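Local atomic coordinates of beta-glucosidase (Saccharopolyspora erythraea D, PDB entry 5M6G), a protein that probably hydrolyses terminal, non-reducing beta-D-glucosyl residues to release beta-D-glucose, as a member of glycoside hydrolase family 3. Residues 120-125 with 381-386; 187-192 with 589-594; 273-278 with 306-311; 301-306 with 370-375. All coordinates share one frame; numbering follows the deposited sequence.

Interaction 1. Residues 120-125 with 381-386; sequences LGIPLI and GLFERP
Pro123 sits with its CD over the face of the Phe383 ring, 3.5 Å from the ring centroid and only 12° off the normal. This is a CH-pi contact, and it suits the pair well, because the C-H bonds next to a proline nitrogen are slightly polarised and the aromatic face is electron-rich. The two side chains cross at about a right angle, and the CD corner of the pyrrolidine ring does the touching. Phe383 gets there by setting CG beside its own backbone N and anti to the carbonyl carbon (chi1 -74°), which swings the ring tip back toward 120-125. Ile122 then brings CG2 within 4.2 Å of Phe383 CZ.

The next corner of the proline serves a different neighbour: Pro123 CG lies 3.6 Å from Leu382 CB. Leu382 continues along the other segment and lays CD1 beside the backbone, 3.5 Å from Leu124 O and 4.1 Å from Ile125 CB, crossing the Ile125 side chain roughly at a right angle. The side chains meet through carbon atoms alone, although Leu124 O and Leu382 O also touch carbons across the contact. The polar backbone of 381-386 is engaged locally: Gly381 O accepts from both Glu384 N (3.0 Å) and Arg385 N (2.8 Å).

Gly381 ends helix 363-379 in a Schellman motif, and Leu382 and Phe383 are the first residues beyond it. Leu382 also packs on Asp175, a magnesium ligand. The contact therefore ties the exit of that helix to the loop leading into strand 125-128 of the family 3 N-terminal domain, of the TIM-barrel clan.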
# COMPACT_ATOMS: atom_id res chain seq x y z
N LEU A 120 32.54 8.86 -7.75
CA LEU A 120 31.97 8.05 -8.81
C LEU A 120 30.67 8.62 -9.36
O LEU A 120 30.28 8.26 -10.48
CB LEU A 120 31.71 6.61 -8.32
CG LEU A 120 32.99 5.85 -7.94
CD1 LEU A 120 32.64 4.53 -7.28
CD2 LEU A 120 33.83 5.62 -9.17
N GLY A 121 30.01 9.49 -8.61
CA GLY A 121 28.78 10.09 -9.10
C GLY A 121 27.64 9.12 -9.28
O GLY A 121 26.82 9.29 -10.19
N ILE A 122 27.58 8.08 -8.45
CA ILE A 122 26.48 7.11 -8.50
C ILE A 122 25.19 7.79 -8.07
O ILE A 122 25.09 8.25 -6.92
CB ILE A 122 26.75 5.89 -7.61
CG1 ILE A 122 27.99 5.13 -8.10
CG2 ILE A 122 25.51 4.99 -7.58
CD1 ILE A 122 28.34 3.94 -7.22
N PRO A 123 24.18 7.87 -8.92
CA PRO A 123 22.97 8.59 -8.54
C PRO A 123 22.22 7.85 -7.44
O PRO A 123 22.31 6.62 -7.31
CB PRO A 123 22.16 8.65 -9.84
CG PRO A 123 22.64 7.50 -10.64
CD PRO A 123 24.08 7.26 -10.26
N LEU A 124 21.53 8.63 -6.63
CA LEU A 124 20.68 8.10 -5.58
C LEU A 124 19.42 7.49 -6.17
O LEU A 124 18.92 7.93 -7.21
CB LEU A 124 20.31 9.22 -4.62
CG LEU A 124 19.92 8.93 -3.19
CD1 LEU A 124 21.12 8.38 -2.45
CD2 LEU A 124 19.46 10.23 -2.57
N ILE A 125 18.88 6.47 -5.49
CA ILE A 125 17.53 5.99 -5.75
C ILE A 125 16.69 6.35 -4.53
O ILE A 125 17.14 6.19 -3.38
CB ILE A 125 17.49 4.48 -6.07
CG1 ILE A 125 16.14 4.05 -6.65
CG2 ILE A 125 17.85 3.62 -4.85
CD1 ILE A 125 16.12 2.61 -7.13
N GLY A 381 17.46 4.33 -15.59
CA GLY A 381 17.94 5.47 -16.34
C GLY A 381 18.54 6.56 -15.49
O GLY A 381 18.76 7.66 -16.00
N LEU A 382 18.85 6.27 -14.22
CA LEU A 382 19.30 7.31 -13.29
C LEU A 382 20.66 7.87 -13.67
O LEU A 382 20.98 9.01 -13.30
CB LEU A 382 19.34 6.75 -11.87
CG LEU A 382 17.96 6.47 -11.26
CD1 LEU A 382 18.09 5.80 -9.89
CD2 LEU A 382 17.16 7.76 -11.16
N PHE A 383 21.50 7.09 -14.36
CA PHE A 383 22.80 7.60 -14.76
C PHE A 383 22.71 8.55 -15.95
O PHE A 383 23.66 9.28 -16.22
CB PHE A 383 23.75 6.44 -15.11
CG PHE A 383 24.26 5.67 -13.92
CD1 PHE A 383 23.49 4.69 -13.31
CD2 PHE A 383 25.54 5.91 -13.42
CE1 PHE A 383 23.97 3.97 -12.22
CE2 PHE A 383 26.03 5.20 -12.33
CZ PHE A 383 25.25 4.23 -11.73
N GLU A 384 21.58 8.55 -16.65
CA GLU A 384 21.32 9.45 -17.77
C GLU A 384 20.38 10.59 -17.40
O GLU A 384 20.61 11.73 -17.82
CB GLU A 384 20.73 8.67 -18.95
CG GLU A 384 21.76 7.93 -19.80
CD GLU A 384 22.45 6.81 -19.04
OE1 GLU A 384 21.80 5.81 -18.68
OE2 GLU A 384 23.67 6.94 -18.80
N ARG A 385 19.34 10.30 -16.61
CA ARG A 385 18.28 11.26 -16.27
C ARG A 385 18.02 11.20 -14.78
O ARG A 385 17.07 10.55 -14.33
CB ARG A 385 17.00 10.96 -17.05
CG ARG A 385 17.13 11.12 -18.55
CD ARG A 385 15.98 10.45 -19.30
NE ARG A 385 16.10 8.99 -19.25
CZ ARG A 385 16.96 8.29 -19.99
NH1 ARG A 385 17.77 8.91 -20.84
NH2 ARG A 385 17.00 6.97 -19.89
N PRO A 386 18.87 11.83 -13.97
CA PRO A 386 18.76 11.66 -12.51
C PRO A 386 17.70 12.52 -11.82
O PRO A 386 17.38 12.24 -10.66
CB PRO A 386 20.16 12.05 -12.02
CG PRO A 386 20.66 12.98 -13.04
CD PRO A 386 20.16 12.44 -14.34

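Interaction 2. Residues 187-192 with 589-594; sequences DDRWGR and RSFDQL. With SOR (sorbitol), chain L.
Arg189 and Leu594 slide past each other in opposite directions where the N-terminal TIM-barrel-clan domain meets the C-terminal domain of this family 3 enzyme. Arg189 belongs to a type I beta turn running from Asp187 to Trp190, and its side chain does most of the joining. From CB the chain sets out with CG beside the backbone N and anti to the carbonyl carbon. CG touches Phe591 CE1 and Leu594 CD1, both on one side of it and each 3.7 Å away. CD comes next and lies 3.6 Å from Phe591 CZ.

There the chain bends (chi3 -77°), turning the guanidinium back on its own turn, with its plane nearly perpendicular to the Phe591 ring. Arg189 NE donates to Asp187 OD1 at 2.9 Å in an almost straight bond (174°), and Arg189 NH2 reaches Asp187 OD2, on its syn lone pair, at 2.8 Å. This side-on, two-nitrogen salt bridge lies close to the guanidinium plane and leaves the faces for packing: Leu594 CB covers one of them. Asp187 OD1 offers its anti lone pair to a second donor, Arg189 N at 3.1 Å, which makes an Asx turn. One carboxylate thus fixes both the turn and the rotation of the arginine head.

Neighbouring Asp188 sets CB against Leu594 CD1, with a bound magnesium ion about 4 Å from its side chain. At the far end of 187-192 the segment enters the ligand pocket, where Arg192 NH2 donates to sorbitol O1 at 2.8 Å.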
# COMPACT_ATOMS: atom_id res chain seq x y z
N ASP A 187 -6.58 -13.20 8.16
CA ASP A 187 -7.18 -12.94 9.47
C ASP A 187 -7.55 -11.46 9.58
O ASP A 187 -6.67 -10.60 9.74
CB ASP A 187 -6.24 -13.36 10.60
CG ASP A 187 -6.95 -13.46 11.94
OD1 ASP A 187 -7.66 -12.51 12.31
OD2 ASP A 187 -6.80 -14.51 12.62
N ASP A 188 -8.85 -11.17 9.56
CA ASP A 188 -9.32 -9.79 9.48
C ASP A 188 -8.90 -8.95 10.67
O ASP A 188 -8.99 -7.72 10.61
CB ASP A 188 -10.85 -9.78 9.34
CG ASP A 188 -11.31 -10.24 7.98
OD1 ASP A 188 -10.46 -10.39 7.08
OD2 ASP A 188 -12.54 -10.43 7.81
N ARG A 189 -8.45 -9.56 11.77
CA ARG A 189 -7.96 -8.78 12.89
C ARG A 189 -6.72 -7.97 12.54
O ARG A 189 -6.38 -7.02 13.26
CB ARG A 189 -7.66 -9.71 14.07
CG ARG A 189 -8.93 -10.21 14.73
CD ARG A 189 -8.62 -11.24 15.78
NE ARG A 189 -8.30 -12.53 15.17
CZ ARG A 189 -8.20 -13.67 15.85
NH1 ARG A 189 -8.41 -13.68 17.16
NH2 ARG A 189 -7.89 -14.79 15.21
N TRP A 190 -6.02 -8.35 11.47
CA TRP A 190 -4.78 -7.71 11.07
C TRP A 190 -5.00 -6.25 10.68
O TRP A 190 -5.91 -5.93 9.91
CB TRP A 190 -4.18 -8.46 9.89
CG TRP A 190 -2.77 -8.08 9.55
CD1 TRP A 190 -1.80 -7.61 10.41
CD2 TRP A 190 -2.15 -8.17 8.26
NE1 TRP A 190 -0.63 -7.41 9.72
CE2 TRP A 190 -0.81 -7.75 8.40
CE3 TRP A 190 -2.60 -8.58 6.99
CZ2 TRP A 190 0.08 -7.71 7.33
CZ3 TRP A 190 -1.70 -8.54 5.92
CH2 TRP A 190 -0.38 -8.11 6.10
N GLY A 191 -4.15 -5.37 11.20
CA GLY A 191 -4.24 -3.96 10.87
C GLY A 191 -3.88 -3.62 9.44
O GLY A 191 -4.06 -2.47 9.03
N ARG A 192 -3.38 -4.58 8.66
CA ARG A 192 -3.06 -4.33 7.26
C ARG A 192 -3.98 -5.10 6.31
O ARG A 192 -3.67 -5.23 5.12
CB ARG A 192 -1.59 -4.65 6.97
CG ARG A 192 -0.66 -4.16 8.06
CD ARG A 192 0.80 -4.16 7.60
NE ARG A 192 1.06 -3.09 6.65
CZ ARG A 192 2.29 -2.67 6.32
NH1 ARG A 192 3.35 -3.25 6.89
NH2 ARG A 192 2.46 -1.69 5.45
N ARG A 589 -19.85 -14.38 10.27
CA ARG A 589 -21.07 -14.34 11.07
C ARG A 589 -20.76 -13.88 12.49
O ARG A 589 -21.64 -13.35 13.18
CB ARG A 589 -21.74 -15.72 11.16
CG ARG A 589 -22.54 -16.13 9.96
CD ARG A 589 -23.35 -17.40 10.24
NE ARG A 589 -23.88 -17.93 8.99
CZ ARG A 589 -24.95 -17.45 8.38
NH1 ARG A 589 -25.61 -16.41 8.89
NH2 ARG A 589 -25.35 -17.99 7.23
N SER A 590 -19.53 -14.09 12.93
CA SER A 590 -19.13 -13.83 14.30
C SER A 590 -17.63 -13.62 14.33
O SER A 590 -16.89 -14.31 13.62
CB SER A 590 -19.54 -14.99 15.22
OG SER A 590 -18.85 -14.92 16.44
N PHE A 591 -17.19 -12.67 15.15
CA PHE A 591 -15.77 -12.50 15.45
C PHE A 591 -15.12 -13.81 15.87
O PHE A 591 -13.92 -14.03 15.61
CB PHE A 591 -15.64 -11.44 16.54
CG PHE A 591 -14.24 -11.03 16.84
CD1 PHE A 591 -13.58 -10.12 16.01
CD2 PHE A 591 -13.59 -11.52 17.96
CE1 PHE A 591 -12.28 -9.73 16.28
CE2 PHE A 591 -12.29 -11.14 18.25
CZ PHE A 591 -11.63 -10.23 17.41
N ASP A 592 -15.88 -14.71 16.50
CA ASP A 592 -15.35 -15.99 16.97
C ASP A 592 -14.90 -16.90 15.84
O ASP A 592 -14.20 -17.88 16.10
CB ASP A 592 -16.41 -16.71 17.82
CG ASP A 592 -16.69 -16.00 19.14
OD1 ASP A 592 -15.88 -15.13 19.53
OD2 ASP A 592 -17.71 -16.32 19.79
N GLN A 593 -15.31 -16.63 14.60
CA GLN A 593 -14.90 -17.44 13.46
C GLN A 593 -13.54 -17.05 12.91
O GLN A 593 -12.97 -17.81 12.12
CB GLN A 593 -15.91 -17.35 12.32
CG GLN A 593 -17.28 -18.00 12.59
CD GLN A 593 -18.29 -17.59 11.53
OE1 GLN A 593 -18.41 -16.41 11.20
NE2 GLN A 593 -19.00 -18.57 10.97
N LEU A 594 -13.03 -15.87 13.25
CA LEU A 594 -11.74 -15.45 12.70
C LEU A 594 -10.64 -16.39 13.20
O LEU A 594 -10.64 -16.78 14.36
CB LEU A 594 -11.42 -14.01 13.09
CG LEU A 594 -12.47 -12.98 12.68
CD1 LEU A 594 -11.91 -11.59 12.92
CD2 LEU A 594 -12.85 -13.19 11.22
C1 SOR L . 5.92 -1.34 4.73
C2 SOR L . 6.31 0.11 4.47
C3 SOR L . 7.09 0.63 5.67
C4 SOR L . 7.20 2.15 5.64
C5 SOR L . 7.46 2.77 7.02
C6 SOR L . 7.18 4.27 6.93
O1 SOR L . 4.80 -1.70 3.97
O2 SOR L . 7.10 0.19 3.30
O3 SOR L . 8.38 0.06 5.64
O4 SOR L . 8.23 2.54 4.75
O5 SOR L . 6.64 2.18 8.02
O6 SOR L . 7.01 4.82 8.22

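Interaction 3. Residues 273-278 with 306-311; sequences SVMVSY and LVVSDY. With SOR (sorbitol), chain L; GOL (glycerol), chain J.
Leu306 O takes two donors from the neighbouring strand, Val274 N at 3.0 Å and Ser273 OG at 2.9 Å, and they arrive from opposite faces of the carbonyl plane. The parallel ladder goes on with Val308 N to Val274 O, 2.9 Å, and then Val276 N to Val308 O. After these bonds, Val276 O and Ser309 O are buried with no polar partner in the model. Val276 CG2 packs on Val307 CG1, and Val307 and Val274 touch helix 290-300, which links the two strands in a beta-alpha-beta crossover.

Further along, side chains take over. Tyr278 OH donates to Tyr311 O at a very short 2.5 Å, with Tyr311 O at the edge of the Tyr278 ring, in its plane. The Tyr278 ring meanwhile lies parallel to the Asp310 carboxylate, their planes 3° apart, with OD2 over the rim. Both oxygens of Asp310 are engaged. Asp310 OD1 accepts from sorbitol O3 at 2.5 Å and, on its anti side, from Tyr311 N at 2.6 Å. Asp310 OD2 accepts from O1 of a glycerol, probably from the crystallisation liquor, at 2.7 Å. That glycerol O1 in turn accepts from Tyr278 N at 2.6 Å, nearly straight (174°). Met275 crosses Asp310 at a slant, SD against Asp310 CG and CE toward sorbitol O2.

The Tyr278 stack and the Tyr311 N bond to OD1 probably hold the carboxylate's rotation, and in this crystal glycerol occupies OD2, with OD1 presented to a sugar-like hydroxyl in the pocket.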
# COMPACT_ATOMS: atom_id res chain seq x y z
N SER A 273 11.82 -4.97 -7.23
CA SER A 273 12.21 -5.07 -5.83
C SER A 273 11.24 -5.99 -5.10
O SER A 273 10.07 -6.10 -5.47
CB SER A 273 12.22 -3.69 -5.16
OG SER A 273 12.72 -3.78 -3.84
N VAL A 274 11.75 -6.66 -4.06
CA VAL A 274 10.93 -7.41 -3.11
C VAL A 274 11.32 -6.95 -1.72
O VAL A 274 12.52 -6.86 -1.40
CB VAL A 274 11.12 -8.93 -3.26
CG1 VAL A 274 10.49 -9.66 -2.10
CG2 VAL A 274 10.52 -9.42 -4.58
N MET A 275 10.33 -6.64 -0.88
CA MET A 275 10.58 -6.22 0.49
C MET A 275 10.28 -7.38 1.44
O MET A 275 9.23 -8.02 1.32
CB MET A 275 9.74 -5.00 0.87
CG MET A 275 10.06 -4.54 2.28
SD MET A 275 9.04 -3.19 2.87
CE MET A 275 9.44 -1.94 1.66
N VAL A 276 11.20 -7.65 2.38
CA VAL A 276 11.03 -8.76 3.32
C VAL A 276 10.13 -8.34 4.48
O VAL A 276 10.05 -7.16 4.84
CB VAL A 276 12.41 -9.25 3.81
CG1 VAL A 276 12.28 -10.47 4.73
CG2 VAL A 276 13.28 -9.59 2.61
N SER A 277 9.45 -9.32 5.08
CA SER A 277 8.48 -9.06 6.14
C SER A 277 9.12 -9.05 7.53
O SER A 277 10.06 -9.80 7.81
CB SER A 277 7.37 -10.11 6.13
OG SER A 277 6.56 -9.96 7.28
N TYR A 278 8.57 -8.20 8.40
CA TYR A 278 8.87 -8.25 9.83
C TYR A 278 8.49 -9.59 10.44
O TYR A 278 9.06 -9.97 11.47
CB TYR A 278 8.09 -7.19 10.59
CG TYR A 278 8.48 -5.75 10.46
CD1 TYR A 278 9.81 -5.34 10.49
CD2 TYR A 278 7.49 -4.77 10.35
CE1 TYR A 278 10.14 -3.98 10.40
CE2 TYR A 278 7.80 -3.43 10.25
CZ TYR A 278 9.12 -3.04 10.28
OH TYR A 278 9.39 -1.70 10.19
N LEU A 306 16.16 -6.40 -6.64
CA LEU A 306 16.70 -5.82 -5.42
C LEU A 306 15.85 -6.26 -4.23
O LEU A 306 14.67 -5.90 -4.16
CB LEU A 306 16.70 -4.29 -5.55
CG LEU A 306 17.46 -3.35 -4.61
CD1 LEU A 306 17.42 -1.95 -5.22
CD2 LEU A 306 16.88 -3.36 -3.21
N VAL A 307 16.44 -6.99 -3.30
CA VAL A 307 15.75 -7.39 -2.07
C VAL A 307 16.03 -6.34 -0.99
O VAL A 307 17.19 -6.14 -0.60
CB VAL A 307 16.18 -8.78 -1.60
CG1 VAL A 307 15.44 -9.15 -0.32
CG2 VAL A 307 15.91 -9.79 -2.70
N VAL A 308 14.98 -5.69 -0.51
CA VAL A 308 15.12 -4.63 0.49
C VAL A 308 14.48 -5.07 1.79
O VAL A 308 13.46 -5.78 1.79
CB VAL A 308 14.52 -3.30 -0.03
CG1 VAL A 308 13.02 -3.43 -0.27
CG2 VAL A 308 14.84 -2.14 0.92
N SER A 309 15.09 -4.68 2.91
CA SER A 309 14.51 -4.95 4.22
C SER A 309 13.32 -4.03 4.49
O SER A 309 13.11 -3.02 3.80
CB SER A 309 15.55 -4.77 5.33
OG SER A 309 15.64 -3.41 5.75
N ASP A 310 12.51 -4.39 5.50
CA ASP A 310 11.55 -3.45 6.04
C ASP A 310 12.26 -2.50 7.00
O ASP A 310 13.46 -2.63 7.28
CB ASP A 310 10.38 -4.18 6.72
CG ASP A 310 9.07 -3.38 6.67
OD1 ASP A 310 9.11 -2.12 6.64
OD2 ASP A 310 7.98 -4.01 6.67
N TYR A 311 11.50 -1.55 7.53
CA TYR A 311 12.03 -0.37 8.20
C TYR A 311 12.56 -0.74 9.58
O TYR A 311 11.79 -1.19 10.43
CB TYR A 311 10.91 0.66 8.29
CG TYR A 311 11.24 2.05 8.78
CD1 TYR A 311 11.10 2.38 10.13
CD2 TYR A 311 11.61 3.06 7.89
CE1 TYR A 311 11.35 3.69 10.57
CE2 TYR A 311 11.87 4.35 8.32
CZ TYR A 311 11.74 4.66 9.66
OH TYR A 311 12.00 5.95 10.08
C1 SOR L . 5.92 -1.34 4.73
C2 SOR L . 6.31 0.11 4.47
C3 SOR L . 7.09 0.63 5.67
C4 SOR L . 7.20 2.15 5.64
C5 SOR L . 7.46 2.77 7.02
C6 SOR L . 7.18 4.27 6.93
O1 SOR L . 4.80 -1.70 3.97
O2 SOR L . 7.10 0.19 3.30
O3 SOR L . 8.38 0.06 5.64
O4 SOR L . 8.23 2.54 4.75
O5 SOR L . 6.64 2.18 8.02
O6 SOR L . 7.01 4.82 8.22
C1 GOL J . 5.60 -6.23 7.30
O1 GOL J . 6.98 -6.39 7.37
C2 GOL J . 5.07 -6.71 8.63
O2 GOL J . 4.62 -8.05 8.55
C3 GOL J . 3.92 -5.77 8.88
O3 GOL J . 3.03 -5.97 7.81

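Interaction 4. Residues 301-306 with 370-375; sequences LGFTGL and NRRILT
Arg372 reaches from helix 363-379 to grip the backbone of Phe303 and Gly305, pinning the loop that leads from helix 290-300 into strand 306-308 of the TIM-barrel-clan domain. Along the helix, Asn370 faces elsewhere and ties to Lys63 O, while Arg371 contributes its carbonyl to the last turn of the segment. Arg372 points straight at the loop. Its extended chain (chi3 177°) passes Gly305 O with CB, CG and CD, and the guanidinium meets the carbonyls with its edge. Arg372 NH1 donates to Phe303 O at 2.7 Å in a nearly straight bond (165°). The same nitrogen reaches Gly305 O at 2.9 Å, in the carbonyl plane and on a lone pair. Both acceptors lie in the guanidinium plane; a weak third bond joins Arg372 NH2 to Phe303 O at 3.3 Å. Asp368 takes the NE in a salt bridge, which fixes the head further. The loop itself is folded tightly, with Gly305 N 3.4 Å above the centre of the Phe303 ring.

The main chain of Arg372 helps too: one water donates to Arg372 O at 2.8 Å and to Thr304 O at 3.0 Å. Ile373 follows with an apolar touch, its CG1 lying 3.8 Å from Leu306 CG. Leu374 turns away to helix 47-57, and at the end of the segment Thr375 OG1 donates back to Arg371 O at 2.7 Å.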
# COMPACT_ATOMS: atom_id res chain seq x y z
N LEU A 301 12.89 -19.26 -7.14
CA LEU A 301 12.07 -18.36 -7.94
C LEU A 301 12.90 -17.53 -8.91
O LEU A 301 12.31 -16.80 -9.73
CB LEU A 301 11.26 -17.42 -7.04
CG LEU A 301 10.25 -18.09 -6.09
CD1 LEU A 301 9.28 -17.09 -5.45
CD2 LEU A 301 9.49 -19.18 -6.83
N GLY A 302 14.22 -17.60 -8.82
CA GLY A 302 15.08 -16.90 -9.77
C GLY A 302 14.93 -15.39 -9.77
O GLY A 302 15.10 -14.76 -10.82
N PHE A 303 14.63 -14.79 -8.62
CA PHE A 303 14.47 -13.33 -8.55
C PHE A 303 15.83 -12.65 -8.70
O PHE A 303 16.71 -12.85 -7.85
CB PHE A 303 13.82 -12.94 -7.24
CG PHE A 303 13.66 -11.45 -7.08
CD1 PHE A 303 12.91 -10.73 -8.00
CD2 PHE A 303 14.23 -10.79 -6.00
CE1 PHE A 303 12.75 -9.34 -7.86
CE2 PHE A 303 14.07 -9.41 -5.85
CZ PHE A 303 13.33 -8.69 -6.78
N THR A 304 15.99 -11.83 -9.74
CA THR A 304 17.25 -11.15 -10.02
C THR A 304 17.26 -9.70 -9.58
O THR A 304 18.22 -8.97 -9.88
CB THR A 304 17.58 -11.21 -11.51
OG1 THR A 304 16.60 -10.47 -12.25
CG2 THR A 304 17.61 -12.64 -12.01
N GLY A 305 16.22 -9.24 -8.89
CA GLY A 305 16.07 -7.85 -8.55
C GLY A 305 16.64 -7.51 -7.19
O GLY A 305 17.45 -8.24 -6.62
N LEU A 306 16.16 -6.40 -6.64
CA LEU A 306 16.70 -5.82 -5.42
C LEU A 306 15.85 -6.26 -4.23
O LEU A 306 14.67 -5.90 -4.16
CB LEU A 306 16.70 -4.29 -5.55
CG LEU A 306 17.46 -3.35 -4.61
CD1 LEU A 306 17.42 -1.95 -5.22
CD2 LEU A 306 16.88 -3.36 -3.21
N ASN A 370 25.34 -5.44 -4.42
CA ASN A 370 25.62 -4.26 -5.23
C ASN A 370 25.24 -4.48 -6.68
O ASN A 370 24.73 -3.57 -7.33
CB ASN A 370 27.09 -3.89 -5.13
CG ASN A 370 27.33 -2.93 -4.02
OD1 ASN A 370 27.54 -1.74 -4.27
ND2 ASN A 370 27.23 -3.41 -2.79
N ARG A 371 25.51 -5.67 -7.22
CA ARG A 371 25.09 -5.93 -8.60
C ARG A 371 23.58 -5.76 -8.75
O ARG A 371 23.11 -5.17 -9.74
CB ARG A 371 25.52 -7.34 -8.99
CG ARG A 371 25.31 -7.69 -10.44
CD ARG A 371 26.13 -8.93 -10.76
NE ARG A 371 27.49 -8.79 -10.27
CZ ARG A 371 28.06 -9.55 -9.33
NH1 ARG A 371 27.40 -10.55 -8.76
NH2 ARG A 371 29.32 -9.31 -8.98
N ARG A 372 22.82 -6.23 -7.77
CA ARG A 372 21.36 -6.11 -7.85
C ARG A 372 20.92 -4.65 -7.72
O ARG A 372 20.06 -4.19 -8.49
CB ARG A 372 20.72 -7.00 -6.79
CG ARG A 372 20.92 -8.48 -7.08
CD ARG A 372 20.54 -9.35 -5.91
NE ARG A 372 20.67 -10.77 -6.24
CZ ARG A 372 19.67 -11.51 -6.71
NH1 ARG A 372 18.47 -10.97 -6.89
NH2 ARG A 372 19.88 -12.80 -6.98
N ILE A 373 21.50 -3.89 -6.78
CA ILE A 373 21.11 -2.49 -6.61
C ILE A 373 21.51 -1.67 -7.83
O ILE A 373 20.70 -0.93 -8.40
CB ILE A 373 21.73 -1.90 -5.33
CG1 ILE A 373 21.18 -2.57 -4.07
CG2 ILE A 373 21.53 -0.38 -5.28
CD1 ILE A 373 22.15 -2.47 -2.88
N LEU A 374 22.78 -1.79 -8.25
CA LEU A 374 23.26 -0.94 -9.34
C LEU A 374 22.54 -1.27 -10.65
O LEU A 374 22.27 -0.37 -11.45
CB LEU A 374 24.77 -1.10 -9.51
CG LEU A 374 25.60 -0.60 -8.33
CD1 LEU A 374 27.06 -1.01 -8.52
CD2 LEU A 374 25.44 0.91 -8.17
N THR A 375 22.23 -2.55 -10.88
CA THR A 375 21.51 -2.91 -12.09
C THR A 375 20.20 -2.14 -12.20
O THR A 375 19.87 -1.60 -13.25
CB THR A 375 21.26 -4.42 -12.12
OG1 THR A 375 22.51 -5.09 -12.33
CG2 THR A 375 20.30 -4.81 -13.24
O HOH W 1 18.78 -6.07 -10.18

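Interactions 3 and 4 share Leu306 and lie 12 Å apart by centres; Phe303 CZ of interaction 4 packs 3.6 Å from Val274 CG2 of interaction 3. Interaction 4 also touches interaction 1, where Ile122 CG2 meets Leu374 CD2 at 4.1 Å, so helix 363-379 bridges the two. These three contacts belong largely to the N-terminal domain. Interaction 2, about 45 Å from interaction 1 between centres and on the opposite side of the chain's centre, brings in the C-terminal domain. Interactions 2 and 3, with centres about 26 Å apart, do not touch but are joined through the sorbitol, which both Arg192 and Asp310 bind, together with Lys231, His232 and Asp129.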